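Local atomic coordinates of cysteine desulfurase (Stenotrophomonas maltophilia, PDB entry 6WCI), a protein that probably removes sulfur from L-cysteine to leave L-alanine, passing it to a sulfur carrier with pyridoxal 5'-phosphate as cofactor. Residues B[24-29]-B[314-319]; B[42-47]-B[411-416]; B[139-144]-B[195-200]; B[327-332]-B[353-358]; B[374-379]-B[415-420]. All coordinates share one frame; numbering follows the deposited sequence.

Contact 1. Residues B[24-29]-B[314-319]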
# COMPACT_ATOMS: atom_id res chain seq x y z
N PRO B 24 -3.69 33.78 3.76
CA PRO B 24 -4.08 33.31 2.42
C PRO B 24 -5.52 33.68 2.06
O PRO B 24 -6.38 33.81 2.93
CB PRO B 24 -3.91 31.79 2.51
CG PRO B 24 -3.63 31.48 3.99
CD PRO B 24 -3.91 32.73 4.77
N ASP B 25 -5.78 33.83 0.76
CA ASP B 25 -7.13 34.06 0.24
C ASP B 25 -7.86 32.73 0.26
O ASP B 25 -7.66 31.89 -0.62
CB ASP B 25 -7.06 34.65 -1.16
CG ASP B 25 -8.43 34.82 -1.80
OD1 ASP B 25 -9.47 34.66 -1.12
OD2 ASP B 25 -8.47 35.13 -3.01
N TRP B 26 -8.74 32.54 1.25
CA TRP B 26 -9.32 31.22 1.46
C TRP B 26 -10.36 30.86 0.40
O TRP B 26 -10.55 29.68 0.10
CB TRP B 26 -9.93 31.13 2.87
CG TRP B 26 -8.88 31.10 3.93
CD1 TRP B 26 -8.63 32.06 4.87
CD2 TRP B 26 -7.94 30.05 4.17
NE1 TRP B 26 -7.59 31.67 5.68
CE2 TRP B 26 -7.14 30.44 5.27
CE3 TRP B 26 -7.68 28.81 3.56
CZ2 TRP B 26 -6.11 29.64 5.77
CZ3 TRP B 26 -6.66 28.02 4.06
CH2 TRP B 26 -5.89 28.43 5.15
N ASP B 27 -11.04 31.87 -0.17
CA ASP B 27 -11.95 31.60 -1.29
C ASP B 27 -11.20 31.04 -2.49
O ASP B 27 -11.68 30.12 -3.15
CB ASP B 27 -12.69 32.88 -1.66
CG ASP B 27 -13.60 33.36 -0.55
OD1 ASP B 27 -14.50 32.60 -0.17
OD2 ASP B 27 -13.39 34.49 -0.04
N ARG B 28 -10.03 31.60 -2.78
CA ARG B 28 -9.23 31.09 -3.88
C ARG B 28 -8.66 29.71 -3.57
O ARG B 28 -8.52 28.88 -4.47
CB ARG B 28 -8.11 32.07 -4.21
CG ARG B 28 -7.06 31.54 -5.17
CD ARG B 28 -7.60 31.43 -6.60
NE ARG B 28 -6.64 30.77 -7.47
CZ ARG B 28 -6.49 29.46 -7.53
NH1 ARG B 28 -7.23 28.68 -6.76
NH2 ARG B 28 -5.59 28.93 -8.34
N VAL B 29 -8.37 29.43 -2.29
CA VAL B 29 -7.84 28.12 -1.91
C VAL B 29 -8.88 27.03 -2.16
O VAL B 29 -8.56 25.97 -2.73
CB VAL B 29 -7.37 28.12 -0.44
CG1 VAL B 29 -6.92 26.72 -0.03
CG2 VAL B 29 -6.23 29.12 -0.23
N GLN B 314 2.51 23.08 3.05
CA GLN B 314 3.59 23.98 3.45
C GLN B 314 3.45 25.34 2.77
O GLN B 314 3.76 26.38 3.38
CB GLN B 314 4.95 23.36 3.17
CG GLN B 314 5.36 22.31 4.20
CD GLN B 314 6.75 21.74 3.96
OE1 GLN B 314 7.71 22.14 4.62
NE2 GLN B 314 6.87 20.81 3.01
N GLN B 315 2.99 25.36 1.52
CA GLN B 315 2.81 26.63 0.81
C GLN B 315 1.71 27.48 1.45
O GLN B 315 1.87 28.70 1.59
CB GLN B 315 2.47 26.38 -0.66
CG GLN B 315 3.65 25.93 -1.51
CD GLN B 315 4.75 26.96 -1.57
OE1 GLN B 315 5.84 26.75 -1.04
NE2 GLN B 315 4.47 28.09 -2.22
N LEU B 316 0.58 26.86 1.81
CA LEU B 316 -0.45 27.60 2.53
C LEU B 316 0.09 28.12 3.85
O LEU B 316 -0.19 29.25 4.25
CB LEU B 316 -1.67 26.73 2.79
CG LEU B 316 -2.52 26.18 1.66
CD1 LEU B 316 -3.86 25.75 2.23
CD2 LEU B 316 -2.70 27.20 0.55
N GLY B 317 0.89 27.31 4.53
CA GLY B 317 1.27 27.59 5.90
C GLY B 317 0.41 26.79 6.86
O GLY B 317 -0.79 27.07 7.01
N GLN B 318 1.01 25.78 7.49
CA GLN B 318 0.27 24.95 8.43
C GLN B 318 -0.31 25.78 9.57
O GLN B 318 -1.43 25.53 10.02
CB GLN B 318 1.17 23.84 8.97
CG GLN B 318 1.86 22.99 7.91
CD GLN B 318 3.33 23.37 7.71
OE1 GLN B 318 3.65 24.53 7.46
NE2 GLN B 318 4.23 22.38 7.82
N GLU B 319 0.45 26.78 10.05
CA GLU B 319 -0.10 27.70 11.05
C GLU B 319 -1.32 28.43 10.51
O GLU B 319 -2.28 28.67 11.24
CB GLU B 319 0.96 28.70 11.49
CG GLU B 319 2.04 28.14 12.39
CD GLU B 319 3.31 27.79 11.64
OE1 GLU B 319 3.25 27.56 10.41
OE2 GLU B 319 4.38 27.74 12.30
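Leu316 meets Trp26 and Val29 where the short helix 26-30, near the N-terminus of the modelled chain, leans on the junction between helices 300-316 and 318-336. The contact is apolar, with no hydrogen bond between the two segments. Leu316 has its CG opposite the carbonyl carbon (chi1 -64°), and both of its methyls reach Val29: CD1 lies 3.9 Å from Val29 CG1, while CD2 approaches Val29 CG2. The fork suits leucine: two methyls meet the two branches of Val29, and CD1 also touches Trp26 CZ3 at 4.0 Å, in an oblique approach to the six-membered ring. Phe404 packs on both Val29 and Leu316.

Polar and backbone features shape the two ends. Asp25 is the N-cap of the short helix, its OD1 accepting a weak bond from Asp27 N. Gly317 breaks the helical path with phi 99°, a backbone that only glycine adopts with ease, since a side chain would run into the oxygen before it, and the chain turns there into the next helix. Arg324 makes a cation-pi contact with Trp26. Pro24 CG meets two groups: it sits 3.5 Å above one face of the Trp26 indole, toward the rim of the ring, and 4.1 Å from Leu316 O.

Contact 2. Residues B[42-47]-B[411-416]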
# COMPACT_ATOMS: atom_id res chain seq x y z
N GLY B 42 -29.18 16.68 -6.13
CA GLY B 42 -29.61 17.96 -6.66
C GLY B 42 -29.39 19.13 -5.73
O GLY B 42 -29.81 20.24 -6.05
N LYS B 43 -28.76 18.92 -4.58
CA LYS B 43 -28.38 19.98 -3.67
C LYS B 43 -26.87 20.13 -3.67
O LYS B 43 -26.14 19.21 -4.05
CB LYS B 43 -28.88 19.65 -2.26
CG LYS B 43 -30.40 19.66 -2.15
CD LYS B 43 -30.88 19.00 -0.87
CE LYS B 43 -32.35 19.29 -0.63
NZ LYS B 43 -32.58 20.72 -0.28
N PRO B 44 -26.35 21.30 -3.30
CA PRO B 44 -24.90 21.46 -3.20
C PRO B 44 -24.31 20.48 -2.18
O PRO B 44 -24.95 20.16 -1.18
CB PRO B 44 -24.72 22.91 -2.74
CG PRO B 44 -25.98 23.62 -3.26
CD PRO B 44 -27.07 22.59 -3.17
N LEU B 45 -23.10 20.00 -2.46
CA LEU B 45 -22.42 19.12 -1.51
C LEU B 45 -21.81 19.93 -0.37
O LEU B 45 -21.13 20.93 -0.60
CB LEU B 45 -21.32 18.32 -2.22
CG LEU B 45 -20.40 17.57 -1.26
CD1 LEU B 45 -21.17 16.52 -0.50
CD2 LEU B 45 -19.23 16.93 -2.05
N VAL B 46 -22.05 19.48 0.85
CA VAL B 46 -21.41 20.05 2.03
C VAL B 46 -20.66 18.90 2.70
O VAL B 46 -21.26 18.09 3.42
CB VAL B 46 -22.42 20.70 3.00
CG1 VAL B 46 -21.71 21.20 4.23
CG2 VAL B 46 -23.17 21.84 2.31
N TYR B 47 -19.36 18.82 2.46
CA TYR B 47 -18.56 17.67 2.88
C TYR B 47 -17.98 17.95 4.26
O TYR B 47 -16.95 18.60 4.40
CB TYR B 47 -17.46 17.37 1.86
CG TYR B 47 -16.69 16.11 2.20
CD1 TYR B 47 -17.21 14.86 1.87
CD2 TYR B 47 -15.47 16.16 2.86
CE1 TYR B 47 -16.53 13.70 2.18
CE2 TYR B 47 -14.76 14.98 3.16
CZ TYR B 47 -15.31 13.76 2.82
OH TYR B 47 -14.65 12.59 3.14
N ILE B 411 -21.25 26.23 6.99
CA ILE B 411 -21.64 26.05 8.39
C ILE B 411 -23.09 26.47 8.59
O ILE B 411 -23.88 25.76 9.22
CB ILE B 411 -20.69 26.84 9.32
CG1 ILE B 411 -19.30 26.20 9.34
CG2 ILE B 411 -21.26 26.91 10.75
CD1 ILE B 411 -18.24 27.07 9.99
N GLU B 412 -23.46 27.63 8.04
CA GLU B 412 -24.84 28.10 8.21
C GLU B 412 -25.83 27.21 7.48
O GLU B 412 -26.88 26.86 8.03
CB GLU B 412 -24.96 29.56 7.75
CG GLU B 412 -24.18 30.56 8.60
CD GLU B 412 -24.70 30.68 10.03
OE1 GLU B 412 -23.92 31.11 10.92
OE2 GLU B 412 -25.88 30.35 10.28
N ARG B 413 -25.50 26.81 6.24
CA ARG B 413 -26.32 25.85 5.51
C ARG B 413 -26.49 24.55 6.29
O ARG B 413 -27.55 23.93 6.25
CB ARG B 413 -25.71 25.55 4.14
CG ARG B 413 -25.62 26.73 3.19
CD ARG B 413 -25.19 26.27 1.80
NE ARG B 413 -26.01 25.15 1.35
CZ ARG B 413 -27.22 25.28 0.81
NH1 ARG B 413 -27.74 26.48 0.65
NH2 ARG B 413 -27.90 24.20 0.43
N PHE B 414 -25.43 24.12 6.98
CA PHE B 414 -25.49 22.90 7.78
C PHE B 414 -26.53 23.03 8.89
O PHE B 414 -27.37 22.14 9.08
CB PHE B 414 -24.10 22.60 8.35
CG PHE B 414 -24.07 21.46 9.33
CD1 PHE B 414 -24.40 21.65 10.67
CD2 PHE B 414 -23.69 20.19 8.91
CE1 PHE B 414 -24.36 20.59 11.56
CE2 PHE B 414 -23.65 19.13 9.79
CZ PHE B 414 -23.98 19.33 11.12
N MET B 415 -26.47 24.12 9.65
CA MET B 415 -27.37 24.27 10.79
C MET B 415 -28.82 24.33 10.34
O MET B 415 -29.71 23.85 11.06
CB MET B 415 -27.00 25.52 11.57
CG MET B 415 -25.54 25.55 11.95
SD MET B 415 -25.19 24.40 13.29
CE MET B 415 -23.40 24.38 13.26
N THR B 416 -29.08 24.89 9.17
CA THR B 416 -30.44 24.89 8.62
C THR B 416 -30.88 23.48 8.27
O THR B 416 -32.03 23.10 8.50
CB THR B 416 -30.50 25.81 7.40
OG1 THR B 416 -30.47 27.18 7.84
CG2 THR B 416 -31.76 25.56 6.59
O HOH W 1 -26.72 21.70 0.44
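Arg413 reaches from helix 408-422 across to Pro44 and Val46 of strand 43-47, and its flat guanidinium group meets the two residues in different ways. Pro44 lies over one face of that group: its CG is on that side, and its CD comes within 4.0 Å of Arg413 NH2, the two side chains running at about a right angle. Val46 is met at the edge, its CG2 near the guanidinium plane and 4.5 Å from Arg413 NE. In the arginine, chi1 (-63°) keeps CG beside the backbone N, and a bend at chi3 (50°) follows. A long, jointed chain suits this place, because its methylenes span the gap while its charged end stays near the surface.

The polar link is indirect. A water in the guanidinium plane accepts from Arg413 NH2 at 2.8 Å and donates to Pro44 O at 2.9 Å, joining the helix side chain to the strand backbone. Arg413 NE, by contrast, is covered by the contact and has no partner in the model. Lys43 NZ stands 5.9 Å from Arg413 NH2, a like charge that would probably be eased by solvent at the exposed surface.

Val46 is buried and beta-branched, as suits a strand packed beneath a helix. Its backbone bonds to Gly375 and Ala377 join strand 43-47 in parallel to strand 376-381, and Phe414 of helix 408-422 extends the packing onto Val376 and Val378 of that neighbouring strand.

Contact 3. Residues B[139-144]-B[195-200]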
# COMPACT_ATOMS: atom_id res chain seq x y z
N THR B 139 -4.02 4.90 25.58
CA THR B 139 -5.03 5.83 26.09
C THR B 139 -6.43 5.41 25.68
O THR B 139 -6.64 4.76 24.65
CB THR B 139 -4.79 7.27 25.62
OG1 THR B 139 -5.55 7.52 24.43
CG2 THR B 139 -3.33 7.53 25.35
N ARG B 140 -7.40 5.80 26.51
CA ARG B 140 -8.81 5.53 26.27
C ARG B 140 -9.31 6.06 24.93
O ARG B 140 -10.30 5.54 24.40
CB ARG B 140 -9.62 6.15 27.42
CG ARG B 140 -11.13 6.11 27.28
CD ARG B 140 -11.64 4.69 27.22
NE ARG B 140 -11.33 3.94 28.44
CZ ARG B 140 -11.80 2.73 28.70
NH1 ARG B 140 -12.61 2.13 27.83
NH2 ARG B 140 -11.45 2.11 29.82
N MET B 141 -8.66 7.07 24.36
CA MET B 141 -9.16 7.76 23.18
C MET B 141 -8.48 7.32 21.89
O MET B 141 -8.73 7.93 20.84
CB MET B 141 -9.02 9.28 23.35
CG MET B 141 -7.59 9.79 23.23
SD MET B 141 -7.49 11.59 23.27
CE MET B 141 -8.25 11.97 24.86
N GLU B 142 -7.62 6.30 21.95
CA GLU B 142 -6.89 5.85 20.77
C GLU B 142 -7.83 5.28 19.72
O GLU B 142 -8.89 4.73 20.01
CB GLU B 142 -5.86 4.77 21.14
CG GLU B 142 -4.73 5.30 22.01
CD GLU B 142 -4.15 6.58 21.44
OE1 GLU B 142 -3.61 6.55 20.31
OE2 GLU B 142 -4.25 7.62 22.13
N HIS B 143 -7.41 5.43 18.46
CA HIS B 143 -8.08 4.80 17.35
C HIS B 143 -7.65 3.34 17.30
O HIS B 143 -6.58 2.98 17.80
CB HIS B 143 -7.71 5.57 16.07
CG HIS B 143 -8.31 5.06 14.81
ND1 HIS B 143 -7.74 4.03 14.09
CD2 HIS B 143 -9.36 5.50 14.06
CE1 HIS B 143 -8.45 3.82 12.98
NE2 HIS B 143 -9.43 4.71 12.95
N HIS B 144 -8.51 2.49 16.73
CA HIS B 144 -8.18 1.07 16.61
C HIS B 144 -6.80 0.85 16.02
O HIS B 144 -6.12 -0.12 16.37
CB HIS B 144 -9.22 0.35 15.77
CG HIS B 144 -10.55 0.26 16.43
ND1 HIS B 144 -11.70 -0.09 15.76
CD2 HIS B 144 -10.91 0.46 17.72
CE1 HIS B 144 -12.72 -0.09 16.61
NE2 HIS B 144 -12.27 0.24 17.80
N ASN B 195 -9.56 11.47 16.64
CA ASN B 195 -10.46 11.53 15.49
C ASN B 195 -11.93 11.63 15.88
O ASN B 195 -12.77 11.89 15.01
CB ASN B 195 -10.29 10.29 14.60
CG ASN B 195 -10.77 9.03 15.28
OD1 ASN B 195 -10.34 8.71 16.39
ND2 ASN B 195 -11.70 8.34 14.63
N VAL B 196 -12.26 11.41 17.15
CA VAL B 196 -13.62 11.51 17.65
C VAL B 196 -13.82 12.78 18.48
O VAL B 196 -14.75 13.55 18.25
CB VAL B 196 -13.99 10.25 18.48
CG1 VAL B 196 -15.32 10.43 19.18
CG2 VAL B 196 -14.00 9.02 17.59
N LEU B 197 -12.94 12.99 19.46
CA LEU B 197 -13.05 14.13 20.36
C LEU B 197 -12.47 15.41 19.78
O LEU B 197 -12.88 16.50 20.19
CB LEU B 197 -12.32 13.81 21.67
CG LEU B 197 -12.74 12.49 22.31
CD1 LEU B 197 -11.70 12.02 23.33
CD2 LEU B 197 -14.11 12.62 22.96
N GLY B 198 -11.53 15.30 18.84
CA GLY B 198 -10.78 16.45 18.38
C GLY B 198 -9.68 16.90 19.32
O GLY B 198 -8.89 17.77 18.94
N THR B 199 -9.59 16.32 20.52
CA THR B 199 -8.65 16.77 21.53
C THR B 199 -7.23 16.79 20.99
O THR B 199 -6.81 15.88 20.27
CB THR B 199 -8.72 15.85 22.76
OG1 THR B 199 -10.01 15.96 23.38
CG2 THR B 199 -7.66 16.23 23.78
N VAL B 200 -6.50 17.85 21.30
CA VAL B 200 -5.07 17.93 21.02
C VAL B 200 -4.34 17.59 22.31
O VAL B 200 -4.48 18.29 23.32
CB VAL B 200 -4.67 19.32 20.51
CG1 VAL B 200 -3.16 19.38 20.31
CG2 VAL B 200 -5.42 19.67 19.21
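Met141 and His143 touch Leu197 and Asn195 in two separate patches. In the apolar one, both the CB and the CE of Met141 lie 3.8 Å from the same methyl, Leu197 CD1, and Met141 CE also lies 4.4 Å from Thr199 CG2. The methionine folds back onto the leucine because its CG sits in the crowded position between backbone N and carbonyl carbon (chi1 73°) and its chain bends again at chi3; being unbranched, that chain lets CB and CE both touch one leucine methyl. In the other patch Asn195 ND2 approaches the edge of the His143 ring, in its plane, 3.7 Å from CD2, with ring and amide planes 72° apart. This is packing, for the amide nitrogen has its hydrogen bond with His383 O, while His143 ND1 bonds with Ala145 N.

Both segments are loops following parallel strands, 135-139 and 185-191, of the seven-stranded sheet. They lie at the C-terminal ends of these strands, where fold type I enzymes hold pyridoxal phosphate, so they probably border the cofactor site. His383 directly precedes Cys384, which is oxidised to S-hydroxycysteine in this crystal.

Further out, a type I turn from Thr139 to Glu142 positions Met141. Thr139 OG1 accepts from Met141 N at 3.1 Å, an ST turn, and donates to Glu142 OE2 at 2.6 Å through the carboxylate's anti lone pair. Thr191 N donates to the same OE2.

Contact 4. Residues B[327-332]-B[353-358]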
# COMPACT_ATOMS: atom_id res chain seq x y z
N GLU B 327 -11.17 29.17 13.49
CA GLU B 327 -12.30 30.05 13.24
C GLU B 327 -13.53 29.25 12.82
O GLU B 327 -14.62 29.41 13.38
CB GLU B 327 -11.94 31.09 12.17
CG GLU B 327 -13.03 32.10 11.87
CD GLU B 327 -12.65 33.06 10.75
OE1 GLU B 327 -11.50 32.99 10.27
OE2 GLU B 327 -13.50 33.88 10.35
N LEU B 328 -13.36 28.34 11.85
CA LEU B 328 -14.48 27.48 11.45
C LEU B 328 -15.02 26.68 12.63
O LEU B 328 -16.24 26.60 12.82
CB LEU B 328 -14.04 26.56 10.31
CG LEU B 328 -13.67 27.26 8.99
CD1 LEU B 328 -12.92 26.31 8.05
CD2 LEU B 328 -14.89 27.87 8.30
N LEU B 329 -14.14 26.11 13.45
CA LEU B 329 -14.58 25.37 14.62
C LEU B 329 -15.39 26.26 15.56
O LEU B 329 -16.50 25.90 15.98
CB LEU B 329 -13.39 24.77 15.37
CG LEU B 329 -13.78 24.19 16.73
CD1 LEU B 329 -14.76 23.04 16.55
CD2 LEU B 329 -12.58 23.75 17.58
N ALA B 330 -14.85 27.44 15.89
CA ALA B 330 -15.52 28.33 16.84
C ALA B 330 -16.89 28.76 16.32
O ALA B 330 -17.86 28.78 17.08
CB ALA B 330 -14.64 29.54 17.12
N HIS B 331 -16.98 29.10 15.04
CA HIS B 331 -18.28 29.42 14.46
C HIS B 331 -19.21 28.21 14.52
O HIS B 331 -20.36 28.31 14.97
CB HIS B 331 -18.11 29.91 13.02
CG HIS B 331 -19.40 30.21 12.31
ND1 HIS B 331 -19.48 30.40 10.94
CD2 HIS B 331 -20.67 30.36 12.77
CE1 HIS B 331 -20.73 30.64 10.59
NE2 HIS B 331 -21.47 30.62 11.68
N PHE B 332 -18.71 27.05 14.10
CA PHE B 332 -19.55 25.85 14.08
C PHE B 332 -19.96 25.44 15.49
O PHE B 332 -21.08 24.95 15.69
CB PHE B 332 -18.80 24.70 13.40
CG PHE B 332 -19.57 23.42 13.33
CD1 PHE B 332 -19.56 22.52 14.39
CD2 PHE B 332 -20.31 23.11 12.20
CE1 PHE B 332 -20.28 21.34 14.31
CE2 PHE B 332 -21.02 21.93 12.13
CZ PHE B 332 -21.01 21.04 13.18
N ALA B 353 -10.68 20.92 14.51
CA ALA B 353 -12.05 21.19 14.04
C ALA B 353 -12.85 19.90 13.80
O ALA B 353 -13.38 19.65 12.72
CB ALA B 353 -12.01 22.05 12.78
N VAL B 354 -12.97 19.10 14.85
CA VAL B 354 -13.74 17.87 14.83
C VAL B 354 -14.77 17.94 15.95
O VAL B 354 -14.41 18.21 17.10
CB VAL B 354 -12.84 16.63 14.98
CG1 VAL B 354 -13.66 15.35 15.11
CG2 VAL B 354 -11.87 16.54 13.80
N VAL B 355 -16.04 17.71 15.62
CA VAL B 355 -17.13 17.82 16.59
C VAL B 355 -17.97 16.55 16.51
O VAL B 355 -18.67 16.33 15.52
CB VAL B 355 -18.00 19.06 16.35
CG1 VAL B 355 -19.17 19.05 17.32
CG2 VAL B 355 -17.18 20.34 16.48
N SER B 356 -17.91 15.72 17.55
CA SER B 356 -18.81 14.59 17.70
C SER B 356 -19.91 14.99 18.68
O SER B 356 -19.62 15.55 19.74
CB SER B 356 -18.06 13.35 18.21
OG SER B 356 -17.14 12.85 17.25
N PHE B 357 -21.16 14.71 18.32
CA PHE B 357 -22.28 15.21 19.13
C PHE B 357 -23.45 14.24 19.09
O PHE B 357 -23.56 13.39 18.20
CB PHE B 357 -22.74 16.60 18.66
CG PHE B 357 -23.34 16.61 17.27
CD1 PHE B 357 -22.52 16.74 16.16
CD2 PHE B 357 -24.70 16.49 17.08
CE1 PHE B 357 -23.06 16.74 14.88
CE2 PHE B 357 -25.24 16.49 15.81
CZ PHE B 357 -24.42 16.62 14.71
N LEU B 358 -24.32 14.39 20.08
CA LEU B 358 -25.58 13.67 20.16
C LEU B 358 -26.70 14.68 20.38
O LEU B 358 -26.46 15.81 20.81
CB LEU B 358 -25.59 12.64 21.30
CG LEU B 358 -24.83 11.33 21.11
CD1 LEU B 358 -25.04 10.46 22.33
CD2 LEU B 358 -25.32 10.62 19.86
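Helix-on-sheet packing in the C-terminal alpha/beta part of the chain brings Leu329 and Phe332 of helix 318-336 against Ala353, just before strand 354-359, and Val355 within it. That strand lies in the six-stranded mixed sheet, antiparallel to both of its neighbours, 342-345 and 397-401. Leu329 and Phe332 are three residues apart, so they emerge from one side of the helix. Both carry CG opposite the backbone N, with chi1 170° for Leu329 and 180° for Phe332, which carries both side chains onto Val355.

The backbones come close at Ala353, whose CA is 4.9 Å from the CA of Leu329. Alanine suits this close approach, since it brings only a methyl, whose CB packs 4.0 Å from Leu329 CB. Beyond it, both branches of Val355 touch Phe332, and CG2 reaches Leu329 as well. CG1 faces Phe332 CE1, and the CB itself lies 3.8 Å from that ring atom, in an oblique approach. A beta-branched residue suits the spot, being at home in a strand while presenting a broad apolar surface to the helix.

Leu402 and Ala400 also pack on Phe332, and Phe414 of helix 408-422 meets its ring with the planes at about 55°. The other branch of Val355 touches both helix residues: CG2 is 3.6 Å from Leu329 CD1 and 3.8 Å from Phe332 CD1.

Contact 5. Residues B[374-379]-B[415-420]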
# COMPACT_ATOMS: atom_id res chain seq x y z
N GLU B 374 -30.00 16.17 2.44
CA GLU B 374 -29.82 17.61 2.26
C GLU B 374 -28.48 17.95 1.61
O GLU B 374 -28.16 19.13 1.45
CB GLU B 374 -29.95 18.32 3.61
CG GLU B 374 -31.26 18.02 4.34
CD GLU B 374 -32.49 18.58 3.63
OE1 GLU B 374 -32.61 19.82 3.55
OE2 GLU B 374 -33.32 17.78 3.14
N GLY B 375 -27.70 16.94 1.21
CA GLY B 375 -26.39 17.16 0.63
C GLY B 375 -25.26 17.20 1.63
O GLY B 375 -24.10 17.32 1.21
N VAL B 376 -25.55 17.10 2.92
CA VAL B 376 -24.54 17.19 3.97
C VAL B 376 -23.95 15.81 4.21
O VAL B 376 -24.68 14.85 4.48
CB VAL B 376 -25.13 17.76 5.27
CG1 VAL B 376 -24.06 17.76 6.35
CG2 VAL B 376 -25.67 19.16 5.06
N ALA B 377 -22.63 15.71 4.12
CA ALA B 377 -21.94 14.45 4.38
C ALA B 377 -21.31 14.53 5.76
O ALA B 377 -20.39 15.32 6.00
CB ALA B 377 -20.89 14.18 3.31
N VAL B 378 -21.82 13.72 6.68
CA VAL B 378 -21.18 13.48 7.97
C VAL B 378 -21.14 11.98 8.19
O VAL B 378 -21.64 11.19 7.39
CB VAL B 378 -21.91 14.19 9.14
CG1 VAL B 378 -21.97 15.69 8.91
CG2 VAL B 378 -23.30 13.63 9.32
N ARG B 379 -20.55 11.58 9.31
CA ARG B 379 -20.40 10.17 9.64
C ARG B 379 -20.98 9.94 11.03
O ARG B 379 -20.65 10.66 11.97
CB ARG B 379 -18.93 9.77 9.62
CG ARG B 379 -18.66 8.33 10.00
CD ARG B 379 -19.40 7.37 9.09
NE ARG B 379 -18.86 6.02 9.15
CZ ARG B 379 -19.54 4.93 8.82
NH1 ARG B 379 -20.81 5.05 8.41
NH2 ARG B 379 -18.98 3.74 8.89
N MET B 415 -26.47 24.12 9.65
CA MET B 415 -27.37 24.27 10.79
C MET B 415 -28.82 24.33 10.34
O MET B 415 -29.71 23.85 11.06
CB MET B 415 -27.00 25.52 11.57
CG MET B 415 -25.54 25.55 11.95
SD MET B 415 -25.19 24.40 13.29
CE MET B 415 -23.40 24.38 13.26
N THR B 416 -29.08 24.89 9.17
CA THR B 416 -30.44 24.89 8.62
C THR B 416 -30.88 23.48 8.27
O THR B 416 -32.03 23.10 8.50
CB THR B 416 -30.50 25.81 7.40
OG1 THR B 416 -30.47 27.18 7.84
CG2 THR B 416 -31.76 25.56 6.59
N ALA B 417 -29.97 22.68 7.72
CA ALA B 417 -30.30 21.28 7.44
C ALA B 417 -30.49 20.49 8.73
O ALA B 417 -31.35 19.60 8.80
CB ALA B 417 -29.21 20.65 6.57
N LEU B 418 -29.69 20.79 9.75
CA LEU B 418 -29.85 20.11 11.03
C LEU B 418 -31.22 20.44 11.64
O LEU B 418 -31.93 19.54 12.11
CB LEU B 418 -28.73 20.51 11.99
CG LEU B 418 -28.78 19.86 13.37
CD1 LEU B 418 -28.81 18.35 13.24
CD2 LEU B 418 -27.62 20.31 14.25
N THR B 419 -31.60 21.71 11.62
CA THR B 419 -32.91 22.10 12.14
C THR B 419 -34.02 21.44 11.33
O THR B 419 -34.99 20.92 11.90
CB THR B 419 -33.05 23.62 12.11
OG1 THR B 419 -32.00 24.22 12.89
CG2 THR B 419 -34.40 24.05 12.69
N LYS B 420 -33.89 21.42 10.00
CA LYS B 420 -34.86 20.71 9.17
C LYS B 420 -34.93 19.24 9.54
O LYS B 420 -36.02 18.66 9.60
CB LYS B 420 -34.49 20.88 7.69
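Met415 O, two residues before Ala417, whose methyl packs on Glu374, is gripped by two donors from one residue. Thr419 N gives it the ordinary helical bond at 2.9 Å. Thr419 OG1 adds a second at 3.0 Å, tilted 28° from the carbonyl plane, and the two arrive from opposite faces. An exposed threonine can thus return its hydroxyl to its own helix.

Across the contact, Ala417 CB is the meeting point. It lies 3.8 Å from Glu374 CB, near Glu374 CG as well, and 4.1 Å from Val376 CG2. Its small size lets helix 408-422 settle over the turn between helix 364-373 and strand 376-381. That turn is a Schellman motif with Gly375 at phi 90°, a conformation suited to glycine. Leu371 packs on both Val376 and Ala417.

In Glu374, chi1 (-55°) sets CG beside the alanine methyl, and the bend at chi2 turns the carboxylate end of the chain, which makes a long, weak ion pair with Lys43. The join is therefore carried by aliphatic carbon, the acid contributing its stem; its charge, on a partly exposed residue, can probably remain hydrated.

Contacts 2, 4 and 5 cluster round the six-stranded sheet of the C-terminal part. Contacts 2 and 5 have centres 6 Å apart, share Met415 and Thr416 on helix 408-422, and use adjacent strands. The centre of contact 4 lies about 15 Å from that of contact 2, and a probable hydrogen bond between His331 and Glu412 ties them. Contact 1 also draws on helix 318-336, its centre 20 Å from that of contact 4. Segments of contacts 1 and 2 alternate along the chain, each pairing an N-terminal segment with later structure. Contact 3, between loops of the seven-stranded sheet, touches contact 4 where Val196 O meets Ser356 OG, connecting the cofactor-binding part with the C-terminal sheet.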